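Local coordinates for hypothetical protein (Caulobacter vibrioides, PDB 2QAS), which probably acts as an adaptor that binds ssrA-tagged proteins and promotes their degradation by the ClpX-containing protease, at residues H45-T50 with F113-V118; I74-Q79 with V92-G97. All coordinates share one frame; numbering follows the deposited sequence.

In the fold
Interaction 1 joins the strands 47-52 and 110-115, neighbours in the four-stranded antiparallel sheet, while interaction 2 bridges that sheet's outer strand 71-76 and strand 89-96 of the second, three-stranded sheet. Their centres lie about 13 Å apart. Strand 47-52 links them: on one edge it pairs with 110-115, and on the other the backbones of L47 and I49 probably hydrogen-bond to L76 and I74. In sequence the order is 45-50, 74-79, 92-97, 113-118, so both halves of interaction 2 fall between the halves of interaction 1. Interaction 1 reaches the second subunit and interaction 2 the bound peptide, placing dimer contact and peptide binding on different parts of one compact fold.

Interaction 1 (H45-T50 with F113-V118); sequences HHLYIT and FYDPSV
H45 meets D115 edge-on: its ND1 donates to D115 OD2 at 2.7 Å, with an angle of 158° at the hydrogen. OD2 lies close to the imidazole plane, and the N-H reaches it from its syn side, with the donor nitrogen out of the carboxylate plane; the two flat groups stand 79° apart. D115 CG, anti to the backbone N (chi1 -180°), lies on the side of its CA that faces H45. Its other oxygen, OD1, accepts from the backbone N of S117, forming an Asx turn that bends the chain as the strand ends. Beyond the ring, V118 CG1 packs on H45 CE1 at 3.5 Å.

On one face of the sheet, P116 packs against two aromatic residues, H46 and Y48, which lie side by side. Its CD lies over one face of the H46 ring, 4.2 Å from the centroid, in a CH-pi contact, while its CG approaches Y48 CE1 obliquely at 3.5 Å. The opposite face carries L47, I49 and F113. Here L47 CD2 meets F113 CZ obliquely at 3.6 Å, and I49 CD1 comes to the edge of the phenyl ring near CD1. Through the backbone, Y48 and Y114 form an antiparallel hydrogen-bonded pair, with Y48 N to Y114 O at 2.9 Å and Y114 N to Y48 O at 3.1 Å.

D115 OD2 is gripped twice, since Y16 OH of the second subunit also bonds to it, and H45 NE2 takes a weak hydrogen bond from L13 N of that subunit. A histidine that donates from ND1 and accepts at NE2 is consistent with a neutral ring, whose orientation the carboxylate bond would help to hold, so that this polar pair ties the strand end to the dimer contact.

Interaction 2 (I74-Q79 with V92-G97); sequences IVLQHQ and VTLKFG
L94 packs against both I74 and L76, one methyl to each. CD1 rests against I74 CB at 3.7 Å with the isoleucine CG2 close by, and CD2 lies 3.9 Å from L76 CD2; both pairs of side chains cross at about a right angle. A chi1 of -57° sets L94 CG beside its backbone N, and the extended chi2 (175°) carries CD1 toward I74. CD2 also comes to 3.4 Å from Q79 O. V92 CG1 extends the apolar patch, touching L76 CD2 at 4.2 Å.

Towards K95 the contact is looser and wetter. The extended Q79 and K95 chains cross with Q79 OE1 lying 3.8 Å from K95 CD and a little farther from CB, and a water spans the backbones, donating to Q79 O at 2.7 Å and accepting from K95 N at 2.8 Å. Q79 NE2 is instead hydrogen-bonded to the backbone of the bound peptide, which also bonds to the K95 backbone and packs on V75, so this side of the contact belongs to the peptide site.

The apolar side is closed by Y80, which touches V92 and L94, by I49 and F51 of strand 47-52 against I74, and by L83 of strand 81-85 against V92, joining the two sheets where their strands cross.

Interaction 1 (H45-T50 with F113-V118)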
# COMPACT_ATOMS: atom_id res chain seq x y z
N HIS A 45 19.31 -9.31 6.02
CA HIS A 45 18.40 -8.17 6.01
C HIS A 45 18.45 -7.31 7.27
O HIS A 45 18.44 -7.83 8.39
CB HIS A 45 16.96 -8.63 5.77
CG HIS A 45 16.72 -9.18 4.40
ND1 HIS A 45 16.54 -8.38 3.30
CD2 HIS A 45 16.64 -10.46 3.95
CE1 HIS A 45 16.36 -9.13 2.23
NE2 HIS A 45 16.42 -10.40 2.60
N HIS A 46 18.52 -6.00 7.07
CA HIS A 46 18.51 -5.03 8.15
C HIS A 46 17.86 -3.76 7.61
O HIS A 46 17.84 -3.55 6.39
CB HIS A 46 19.91 -4.76 8.71
CG HIS A 46 20.92 -4.37 7.68
ND1 HIS A 46 21.38 -5.25 6.72
CD2 HIS A 46 21.60 -3.21 7.49
CE1 HIS A 46 22.29 -4.64 5.98
NE2 HIS A 46 22.45 -3.41 6.43
N LEU A 47 17.32 -2.92 8.49
CA LEU A 47 16.62 -1.73 8.02
C LEU A 47 17.13 -0.37 8.45
O LEU A 47 17.65 -0.20 9.54
CB LEU A 47 15.13 -1.83 8.40
CG LEU A 47 14.47 -3.21 8.26
CD1 LEU A 47 13.03 -3.15 8.72
CD2 LEU A 47 14.54 -3.69 6.82
N TYR A 48 16.96 0.60 7.56
CA TYR A 48 17.32 1.98 7.82
C TYR A 48 16.01 2.74 7.72
O TYR A 48 15.39 2.79 6.66
CB TYR A 48 18.31 2.51 6.79
CG TYR A 48 19.74 2.11 7.05
CD1 TYR A 48 20.19 0.82 6.74
CD2 TYR A 48 20.64 3.00 7.64
CE1 TYR A 48 21.50 0.43 7.02
CE2 TYR A 48 21.95 2.62 7.93
CZ TYR A 48 22.37 1.33 7.62
OH TYR A 48 23.67 0.97 7.92
N ILE A 49 15.57 3.31 8.84
CA ILE A 49 14.33 4.06 8.88
C ILE A 49 14.64 5.53 9.11
O ILE A 49 15.35 5.87 10.05
CB ILE A 49 13.42 3.61 10.05
CG1 ILE A 49 13.23 2.09 10.03
CG2 ILE A 49 12.09 4.32 9.98
CD1 ILE A 49 12.60 1.60 8.80
N THR A 50 14.11 6.41 8.27
CA THR A 50 14.35 7.83 8.46
C THR A 50 13.01 8.49 8.74
O THR A 50 12.03 8.21 8.05
CB THR A 50 14.99 8.47 7.23
OG1 THR A 50 16.16 7.73 6.85
CG2 THR A 50 15.40 9.90 7.53
N PHE A 113 12.92 4.61 3.62
CA PHE A 113 13.07 3.22 4.02
C PHE A 113 14.12 2.59 3.13
O PHE A 113 14.08 2.77 1.92
CB PHE A 113 11.76 2.46 3.84
CG PHE A 113 11.82 1.04 4.32
CD1 PHE A 113 11.79 0.76 5.69
CD2 PHE A 113 11.94 -0.02 3.42
CE1 PHE A 113 11.89 -0.56 6.15
CE2 PHE A 113 12.04 -1.34 3.86
CZ PHE A 113 12.01 -1.61 5.23
N TYR A 114 15.06 1.85 3.72
CA TYR A 114 16.13 1.24 2.94
C TYR A 114 16.69 -0.03 3.57
O TYR A 114 17.01 -0.06 4.75
CB TYR A 114 17.26 2.26 2.73
CG TYR A 114 18.36 1.80 1.80
CD1 TYR A 114 18.07 1.44 0.48
CD2 TYR A 114 19.68 1.67 2.23
CE1 TYR A 114 19.06 0.97 -0.39
CE2 TYR A 114 20.70 1.19 1.37
CZ TYR A 114 20.37 0.84 0.06
OH TYR A 114 21.33 0.37 -0.81
N ASP A 115 16.80 -1.09 2.77
CA ASP A 115 17.37 -2.35 3.22
C ASP A 115 18.57 -2.61 2.30
O ASP A 115 18.42 -3.15 1.22
CB ASP A 115 16.38 -3.51 3.07
CG ASP A 115 16.96 -4.84 3.54
OD1 ASP A 115 18.20 -4.97 3.63
OD2 ASP A 115 16.18 -5.77 3.82
N PRO A 116 19.77 -2.22 2.74
CA PRO A 116 21.03 -2.38 2.00
C PRO A 116 21.29 -3.75 1.37
O PRO A 116 21.95 -3.84 0.34
CB PRO A 116 22.09 -2.04 3.04
CG PRO A 116 21.42 -1.01 3.86
CD PRO A 116 20.02 -1.57 4.04
N SER A 117 20.77 -4.81 1.99
CA SER A 117 20.98 -6.18 1.51
C SER A 117 20.49 -6.51 0.11
O SER A 117 21.13 -7.28 -0.63
CB SER A 117 20.37 -7.18 2.49
OG SER A 117 21.22 -7.35 3.61
N VAL A 118 19.34 -5.95 -0.25
CA VAL A 118 18.74 -6.17 -1.56
C VAL A 118 18.51 -4.81 -2.21
O VAL A 118 17.77 -4.69 -3.18
CB VAL A 118 17.39 -6.93 -1.43
CG1 VAL A 118 17.64 -8.35 -0.94
CG2 VAL A 118 16.46 -6.20 -0.46

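Interaction 2 (I74-Q79 with V92-G97)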
# COMPACT_ATOMS: atom_id res chain seq x y z
N ILE A 74 17.58 5.72 11.88
CA ILE A 74 17.93 4.70 12.85
C ILE A 74 18.14 3.44 12.06
O ILE A 74 17.53 3.26 11.01
CB ILE A 74 16.82 4.47 13.93
CG1 ILE A 74 15.53 3.96 13.29
CG2 ILE A 74 16.56 5.76 14.70
CD1 ILE A 74 14.40 3.83 14.29
N VAL A 75 19.01 2.57 12.54
CA VAL A 75 19.28 1.33 11.85
C VAL A 75 18.85 0.20 12.76
O VAL A 75 19.10 0.24 13.98
CB VAL A 75 20.79 1.22 11.48
CG1 VAL A 75 21.65 1.33 12.73
CG2 VAL A 75 21.05 -0.09 10.76
N LEU A 76 18.15 -0.78 12.18
CA LEU A 76 17.67 -1.94 12.91
C LEU A 76 18.44 -3.13 12.37
O LEU A 76 18.10 -3.69 11.33
CB LEU A 76 16.17 -2.13 12.69
CG LEU A 76 15.30 -0.97 13.18
CD1 LEU A 76 13.85 -1.25 12.87
CD2 LEU A 76 15.52 -0.77 14.68
N GLN A 77 19.50 -3.51 13.08
CA GLN A 77 20.35 -4.60 12.63
C GLN A 77 20.94 -5.36 13.81
O GLN A 77 20.44 -6.42 14.19
CB GLN A 77 21.45 -4.02 11.73
CG GLN A 77 22.49 -5.00 11.20
CD GLN A 77 23.43 -4.34 10.16
OE1 GLN A 77 23.97 -3.25 10.38
NE2 GLN A 77 23.63 -5.02 9.03
N HIS A 78 22.00 -4.79 14.40
CA HIS A 78 22.69 -5.42 15.52
C HIS A 78 22.26 -4.95 16.89
O HIS A 78 22.47 -5.66 17.87
CB HIS A 78 24.20 -5.20 15.40
CG HIS A 78 24.79 -5.67 14.11
ND1 HIS A 78 25.44 -4.82 13.25
CD2 HIS A 78 24.79 -6.89 13.53
CE1 HIS A 78 25.83 -5.50 12.18
NE2 HIS A 78 25.44 -6.76 12.32
N GLN A 79 21.68 -3.75 16.97
CA GLN A 79 21.33 -3.23 18.29
C GLN A 79 19.97 -2.58 18.46
O GLN A 79 19.82 -1.36 18.36
CB GLN A 79 22.42 -2.25 18.74
CG GLN A 79 23.78 -2.93 18.94
CD GLN A 79 24.85 -1.99 19.48
OE1 GLN A 79 24.64 -1.32 20.49
NE2 GLN A 79 25.99 -1.93 18.81
N VAL A 92 10.64 1.22 19.77
CA VAL A 92 11.85 0.38 19.84
C VAL A 92 12.84 0.95 20.84
O VAL A 92 12.86 2.15 21.10
CB VAL A 92 12.65 0.38 18.50
CG1 VAL A 92 13.55 -0.82 18.42
CG2 VAL A 92 11.72 0.43 17.32
N THR A 93 13.70 0.08 21.37
CA THR A 93 14.74 0.52 22.28
C THR A 93 16.05 0.43 21.50
O THR A 93 16.36 -0.62 20.93
CB THR A 93 14.85 -0.38 23.50
OG1 THR A 93 13.64 -0.29 24.26
CG2 THR A 93 16.03 0.05 24.37
N LEU A 94 16.80 1.52 21.48
CA LEU A 94 18.08 1.56 20.80
C LEU A 94 19.12 2.16 21.77
O LEU A 94 18.77 2.64 22.85
CB LEU A 94 17.96 2.45 19.56
CG LEU A 94 16.91 2.13 18.50
CD1 LEU A 94 16.92 3.22 17.44
CD2 LEU A 94 17.20 0.76 17.87
N LYS A 95 20.39 2.15 21.38
CA LYS A 95 21.45 2.69 22.23
C LYS A 95 22.12 3.89 21.61
O LYS A 95 22.44 3.89 20.42
CB LYS A 95 22.51 1.63 22.50
CG LYS A 95 22.18 0.71 23.61
CD LYS A 95 23.29 -0.28 23.84
CE LYS A 95 22.92 -1.18 25.01
NZ LYS A 95 23.72 -2.42 24.93
N PHE A 96 22.35 4.91 22.42
CA PHE A 96 23.01 6.12 21.96
C PHE A 96 24.15 6.36 22.94
O PHE A 96 23.92 6.63 24.12
CB PHE A 96 22.03 7.29 21.95
CG PHE A 96 20.82 7.04 21.11
CD1 PHE A 96 19.76 6.31 21.60
CD2 PHE A 96 20.75 7.52 19.80
CE1 PHE A 96 18.64 6.04 20.80
CE2 PHE A 96 19.64 7.25 18.99
CZ PHE A 96 18.58 6.51 19.49
N GLY A 97 25.38 6.23 22.45
CA GLY A 97 26.53 6.39 23.32
C GLY A 97 26.45 5.36 24.43
O GLY A 97 26.68 5.68 25.60
O HOH W 1 21.03 1.02 18.95